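Side-chain contacts in prophage MuSo2, 43 kDa tail protein (Shewanella oneidensis, PDB 3CDD), which probably serves as a baseplate component of a Mu-like contractile phage tail, assembling as a trimer: residues A[69-72]-A[73-76]; A[152-155]-A[156-159]. All coordinates share one frame; numbering follows the deposited sequence.

Overall arrangement
The two contacts are both local and partly buried, yet they shape different secondary structures in different family regions of the chain. Contact 1 (69-72 with 73-76) lies within strand 70-84 of the N-terminal GpP-like region, at a bulge opposite strand 62-67; contact 2 (152-155 with 156-159) lies where a loop enters helix 155-164 of the gp44-like region. Their centres are 25 Å apart and their nearest atoms about 12 Å, so neither touches the other. A single side-chain hydrogen bond spans contact 1, on the face of the strand opposite the buried Val72 and Ile73. In contact 2, backbone amides bond to side chains and carbonyls, while Pro155, Leu158 and Leu159 form the buried side and Glu157 remains exposed.

Contact 1 (A[69-72]-A[73-76]); sequences GERV and ITGY
Arg71 folds its aliphatic chain over the hydroxyl of Thr74, with CD 3.2 Å from OG1 and the two side chains crossing at about a right angle. The chain leaves the strand with CG anti to the backbone N, then bends at both chi2 and chi3, which curls the guanidinium round to meet the hydroxyl that its own methylenes touch. There NH1 donates a hydrogen bond to Thr74 OG1 at 2.9 Å. The N-H...O angle of 156° makes the bond fairly straight. The oxygen sits at the edge of the guanidinium, 14° out of its plane. With OG1 beside its backbone N, Thr74 offers the hydroxyl on the side where NH1 arrives. The methylene CD of Arg71 also reaches Ile73 O, at 3.5 Å.

Both polar ends have second partners. Arg71 NE forms a salt bridge with Asp66, probably the stronger restraint on the guanidinium's rotation, while Thr74 OG1 is hydrogen-bonded to the backbone oxygen of Thr174, in a segment against which Arg71 also packs. Val72 and Ile73 point to the face of the strand opposite Arg71 and Thr74, and both touch Ile24 of strand 21-27.

The axes of the short segments 70-72 and 73-76 differ by 56°, a change of direction consistent with the bulge. Here Val72, whose psi is helix-like as in the first residue of such a bulge, and Ile73 both pair with Val65 of strand 62-67. Two residues facing one mark a classic beta bulge, here in the antiparallel hairpin 62-67/70-84 of the N-terminal GpP-like domain.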
ATOM      1  N   GLY A  69      14.908 -36.331  -0.427  1.00 29.03           N
ATOM      2  CA  GLY A  69      16.353 -36.181  -0.491  1.00 29.64           C
ATOM      3  C   GLY A  69      16.841 -35.269  -1.612  1.00 30.14           C
ATOM      4  O   GLY A  69      18.040 -35.009  -1.718  1.00 29.70           O
ATOM      5  N   GLU A  70      15.927 -34.788  -2.456  1.00 30.70           N
ATOM      6  CA  GLU A  70      16.296 -33.887  -3.559  1.00 31.70           C
ATOM      7  C   GLU A  70      16.134 -32.435  -3.139  1.00 31.62           C
ATOM      8  O   GLU A  70      15.112 -32.060  -2.573  1.00 32.34           O
ATOM      9  CB  GLU A  70      15.458 -34.157  -4.809  1.00 31.57           C
ATOM     10  CG  GLU A  70      15.863 -33.323  -6.016  1.00 32.46           C
ATOM     11  CD  GLU A  70      15.057 -33.647  -7.267  1.00 33.00           C
ATOM     12  OE1 GLU A  70      14.201 -34.560  -7.227  1.00 33.30           O
ATOM     13  OE2 GLU A  70      15.285 -32.981  -8.303  1.00 35.32           O
ATOM     14  N   ARG A  71      17.144 -31.625  -3.449  1.00 31.62           N
ATOM     15  CA  ARG A  71      17.183 -30.226  -3.059  1.00 30.90           C
ATOM     16  C   ARG A  71      16.137 -29.391  -3.798  1.00 30.42           C
ATOM     17  O   ARG A  71      16.013 -29.459  -5.019  1.00 30.43           O
ATOM     18  CB  ARG A  71      18.591 -29.651  -3.273  1.00 30.86           C
ATOM     19  CG  ARG A  71      18.817 -28.267  -2.668  1.00 29.34           C
ATOM     20  CD  ARG A  71      18.659 -28.245  -1.119  1.00 30.24           C
ATOM     21  NE  ARG A  71      19.533 -29.221  -0.452  1.00 28.65           N
ATOM     22  CZ  ARG A  71      20.858 -29.091  -0.308  1.00 31.07           C
ATOM     23  NH1 ARG A  71      21.485 -28.016  -0.775  1.00 29.83           N
ATOM     24  NH2 ARG A  71      21.572 -30.043   0.311  1.00 31.39           N
ATOM     25  N   VAL A  72      15.391 -28.603  -3.037  1.00 30.45           N
ATOM     26  CA  VAL A  72      14.394 -27.696  -3.602  1.00 29.60           C
ATOM     27  C   VAL A  72      14.904 -26.255  -3.491  1.00 29.58           C
ATOM     28  O   VAL A  72      14.781 -25.470  -4.432  1.00 29.86           O
ATOM     29  CB  VAL A  72      13.015 -27.872  -2.909  1.00 29.79           C
ATOM     30  CG1 VAL A  72      11.968 -26.899  -3.494  1.00 29.09           C
ATOM     31  CG2 VAL A  72      12.518 -29.306  -3.057  1.00 28.12           C
ATOM     32  N   ILE A  73      15.486 -25.923  -2.341  1.00 29.42           N
ATOM     33  CA  ILE A  73      15.941 -24.555  -2.054  1.00 28.56           C
ATOM     34  C   ILE A  73      17.044 -24.576  -0.999  1.00 29.08           C
ATOM     35  O   ILE A  73      16.988 -25.342  -0.015  1.00 28.20           O
ATOM     36  CB  ILE A  73      14.764 -23.570  -1.647  1.00 29.32           C
ATOM     37  CG1 ILE A  73      15.224 -22.099  -1.670  1.00 28.00           C
ATOM     38  CG2 ILE A  73      14.091 -23.953  -0.275  1.00 27.76           C
ATOM     39  CD1 ILE A  73      14.084 -21.107  -1.512  1.00 28.54           C
ATOM     40  N   THR A  74      18.043 -23.717  -1.213  1.00 28.85           N
ATOM     41  CA  THR A  74      19.201 -23.599  -0.336  1.00 28.55           C
ATOM     42  C   THR A  74      19.405 -22.117   0.005  1.00 28.89           C
ATOM     43  O   THR A  74      19.629 -21.271  -0.883  1.00 28.22           O
ATOM     44  CB  THR A  74      20.470 -24.148  -1.028  1.00 28.18           C
ATOM     45  OG1 THR A  74      20.230 -25.479  -1.505  1.00 28.55           O
ATOM     46  CG2 THR A  74      21.680 -24.142  -0.089  1.00 28.77           C
ATOM     47  N   GLY A  75      19.334 -21.800   1.292  1.00 29.17           N
ATOM     48  CA  GLY A  75      19.513 -20.410   1.721  1.00 29.70           C
ATOM     49  C   GLY A  75      19.669 -20.232   3.212  1.00 29.94           C
ATOM     50  O   GLY A  75      20.365 -21.007   3.867  1.00 29.94           O
ATOM     51  N   TYR A  76      19.021 -19.193   3.732  1.00 30.26           N
ATOM     52  CA  TYR A  76      19.118 -18.809   5.129  1.00 30.89           C
ATOM     53  C   TYR A  76      17.754 -18.438   5.678  1.00 30.92           C
ATOM     54  O   TYR A  76      16.902 -17.944   4.959  1.00 30.41           O
ATOM     55  CB  TYR A  76      20.030 -17.590   5.286  1.00 31.52           C
ATOM     56  CG  TYR A  76      21.390 -17.776   4.695  1.00 31.23           C
ATOM     57  CD1 TYR A  76      22.406 -18.396   5.423  1.00 32.62           C
ATOM     58  CD2 TYR A  76      21.667 -17.335   3.404  1.00 32.19           C
ATOM     59  CE1 TYR A  76      23.675 -18.581   4.871  1.00 33.24           C
ATOM     60  CE2 TYR A  76      22.935 -17.501   2.850  1.00 33.21           C
ATOM     61  CZ  TYR A  76      23.926 -18.125   3.587  1.00 32.30           C
ATOM     62  OH  TYR A  76      25.173 -18.297   3.031  1.00 33.45           O
TER

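Contact 2 (A[152-155]-A[156-159]); sequences GETP and HELL
Thr154 and Glu157 grip each other at the start of helix 155-164 through two reciprocal bonds. Glu157 N donates to Thr154 OG1 at 3.2 Å with an N-H...O angle of 166°. In return Thr154 N donates to Glu157 OE1 at 3.1 Å, nearly straight at 170°, meeting that oxygen on its anti side and 24° out of the carboxylate plane. Placing OG1 between the backbone N and the carbonyl carbon sets the threonine hydroxyl facing the amide of Glu157, where Glu157 CG also packs on OG1 at 3.3 Å. Helical bonds follow directly: Leu158 N to Thr154 O at 3.0 Å, and Leu159 N to Pro155 O at 3.0 Å.

Outside this pair, Glu153 lays its chain against the same turn. Its CG lies 3.8 Å from Glu157 CB, and OE2 comes within 3.6 Å of Leu158 CA. The two carboxylates stay apart, their planes steeply inclined to each other; OE2 of Glu153 forms a salt bridge with Arg161, one turn beyond Glu157, and its OE1 accepts from Glu150 N.

Further out, Pro155, Leu158 and Leu159 pack on helix 119-127, with Pro155 also meeting Leu102 of helix 100-104. The reciprocal bonds between Thr154 at the N-cap and Glu157 define a capping box, which here starts helix 155-164 within the gp44-like second domain.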
ATOM      1  N   GLY A 152      26.848   2.467  -2.904  1.00 33.21           N
ATOM      2  CA  GLY A 152      25.986   1.572  -2.121  1.00 32.29           C
ATOM      3  C   GLY A 152      25.273   0.524  -2.961  1.00 31.81           C
ATOM      4  O   GLY A 152      24.394  -0.195  -2.470  1.00 32.04           O
ATOM      5  N   GLU A 153      25.657   0.437  -4.231  1.00 30.80           N
ATOM      6  CA  GLU A 153      25.123  -0.563  -5.142  1.00 29.46           C
ATOM      7  C   GLU A 153      25.352  -1.962  -4.584  1.00 28.73           C
ATOM      8  O   GLU A 153      26.427  -2.267  -4.053  1.00 28.22           O
ATOM      9  CB  GLU A 153      25.797  -0.444  -6.510  1.00 29.64           C
ATOM     10  CG  GLU A 153      25.015  -1.130  -7.630  1.00 28.44           C
ATOM     11  CD  GLU A 153      25.482  -0.735  -9.014  1.00 30.18           C
ATOM     12  OE1 GLU A 153      26.693  -0.412  -9.207  1.00 28.68           O
ATOM     13  OE2 GLU A 153      24.618  -0.759  -9.914  1.00 31.75           O
ATOM     14  N   THR A 154      24.331  -2.802  -4.698  1.00 27.59           N
ATOM     15  CA  THR A 154      24.439  -4.185  -4.258  1.00 27.16           C
ATOM     16  C   THR A 154      24.971  -5.071  -5.408  1.00 26.56           C
ATOM     17  O   THR A 154      24.838  -4.703  -6.574  1.00 26.31           O
ATOM     18  CB  THR A 154      23.053  -4.694  -3.779  1.00 27.47           C
ATOM     19  OG1 THR A 154      22.176  -4.798  -4.902  1.00 27.96           O
ATOM     20  CG2 THR A 154      22.453  -3.716  -2.755  1.00 26.99           C
ATOM     21  N   PRO A 155      25.555  -6.248  -5.087  1.00 26.49           N
ATOM     22  CA  PRO A 155      25.980  -7.189  -6.128  1.00 26.23           C
ATOM     23  C   PRO A 155      24.875  -7.513  -7.152  1.00 26.24           C
ATOM     24  O   PRO A 155      25.143  -7.523  -8.365  1.00 25.17           O
ATOM     25  CB  PRO A 155      26.363  -8.437  -5.323  1.00 26.66           C
ATOM     26  CG  PRO A 155      26.808  -7.895  -4.024  1.00 26.56           C
ATOM     27  CD  PRO A 155      25.866  -6.770  -3.742  1.00 26.08           C
ATOM     28  N   HIS A 156      23.645  -7.740  -6.686  1.00 26.56           N
ATOM     29  CA  HIS A 156      22.523  -7.951  -7.623  1.00 27.38           C
ATOM     30  C   HIS A 156      22.204  -6.765  -8.544  1.00 28.18           C
ATOM     31  O   HIS A 156      22.016  -6.954  -9.751  1.00 29.01           O
ATOM     32  CB  HIS A 156      21.237  -8.414  -6.926  1.00 27.75           C
ATOM     33  CG  HIS A 156      20.122  -8.688  -7.883  1.00 28.78           C
ATOM     34  ND1 HIS A 156      18.995  -7.900  -7.955  1.00 31.16           N
ATOM     35  CD2 HIS A 156      19.984  -9.637  -8.839  1.00 28.26           C
ATOM     36  CE1 HIS A 156      18.196  -8.371  -8.898  1.00 32.10           C
ATOM     37  NE2 HIS A 156      18.773  -9.427  -9.446  1.00 30.30           N
ATOM     38  N   GLU A 157      22.121  -5.556  -7.999  1.00 28.19           N
ATOM     39  CA  GLU A 157      21.858  -4.382  -8.833  1.00 28.84           C
ATOM     40  C   GLU A 157      22.931  -4.150  -9.892  1.00 28.89           C
ATOM     41  O   GLU A 157      22.614  -3.748 -11.026  1.00 29.52           O
ATOM     42  CB  GLU A 157      21.754  -3.115  -7.993  1.00 28.99           C
ATOM     43  CG  GLU A 157      20.520  -3.010  -7.178  1.00 30.88           C
ATOM     44  CD  GLU A 157      20.600  -1.866  -6.163  1.00 34.82           C
ATOM     45  OE1 GLU A 157      21.717  -1.532  -5.686  1.00 32.11           O
ATOM     46  OE2 GLU A 157      19.528  -1.295  -5.854  1.00 38.12           O
ATOM     47  N   LEU A 158      24.192  -4.383  -9.534  1.00 28.39           N
ATOM     48  CA  LEU A 158      25.270  -4.253 -10.509  1.00 28.65           C
ATOM     49  C   LEU A 158      25.172  -5.312 -11.598  1.00 28.47           C
ATOM     50  O   LEU A 158      25.229  -4.999 -12.788  1.00 28.51           O
ATOM     51  CB  LEU A 158      26.643  -4.330  -9.851  1.00 28.71           C
ATOM     52  CG  LEU A 158      27.813  -4.460 -10.824  1.00 29.43           C
ATOM     53  CD1 LEU A 158      27.981  -3.163 -11.601  1.00 30.52           C
ATOM     54  CD2 LEU A 158      29.103  -4.831 -10.090  1.00 29.07           C
ATOM     55  N   LEU A 159      25.013  -6.563 -11.189  1.00 28.05           N
ATOM     56  CA  LEU A 159      24.975  -7.668 -12.138  1.00 27.52           C
ATOM     57  C   LEU A 159      23.767  -7.563 -13.040  1.00 27.81           C
ATOM     58  O   LEU A 159      23.857  -7.860 -14.231  1.00 27.98           O
ATOM     59  CB  LEU A 159      25.048  -9.020 -11.414  1.00 26.79           C
ATOM     60  CG  LEU A 159      26.388  -9.207 -10.669  1.00 26.75           C
ATOM     61  CD1 LEU A 159      26.444 -10.484  -9.804  1.00 26.32           C
ATOM     62  CD2 LEU A 159      27.591  -9.143 -11.644  1.00 25.61           C
TER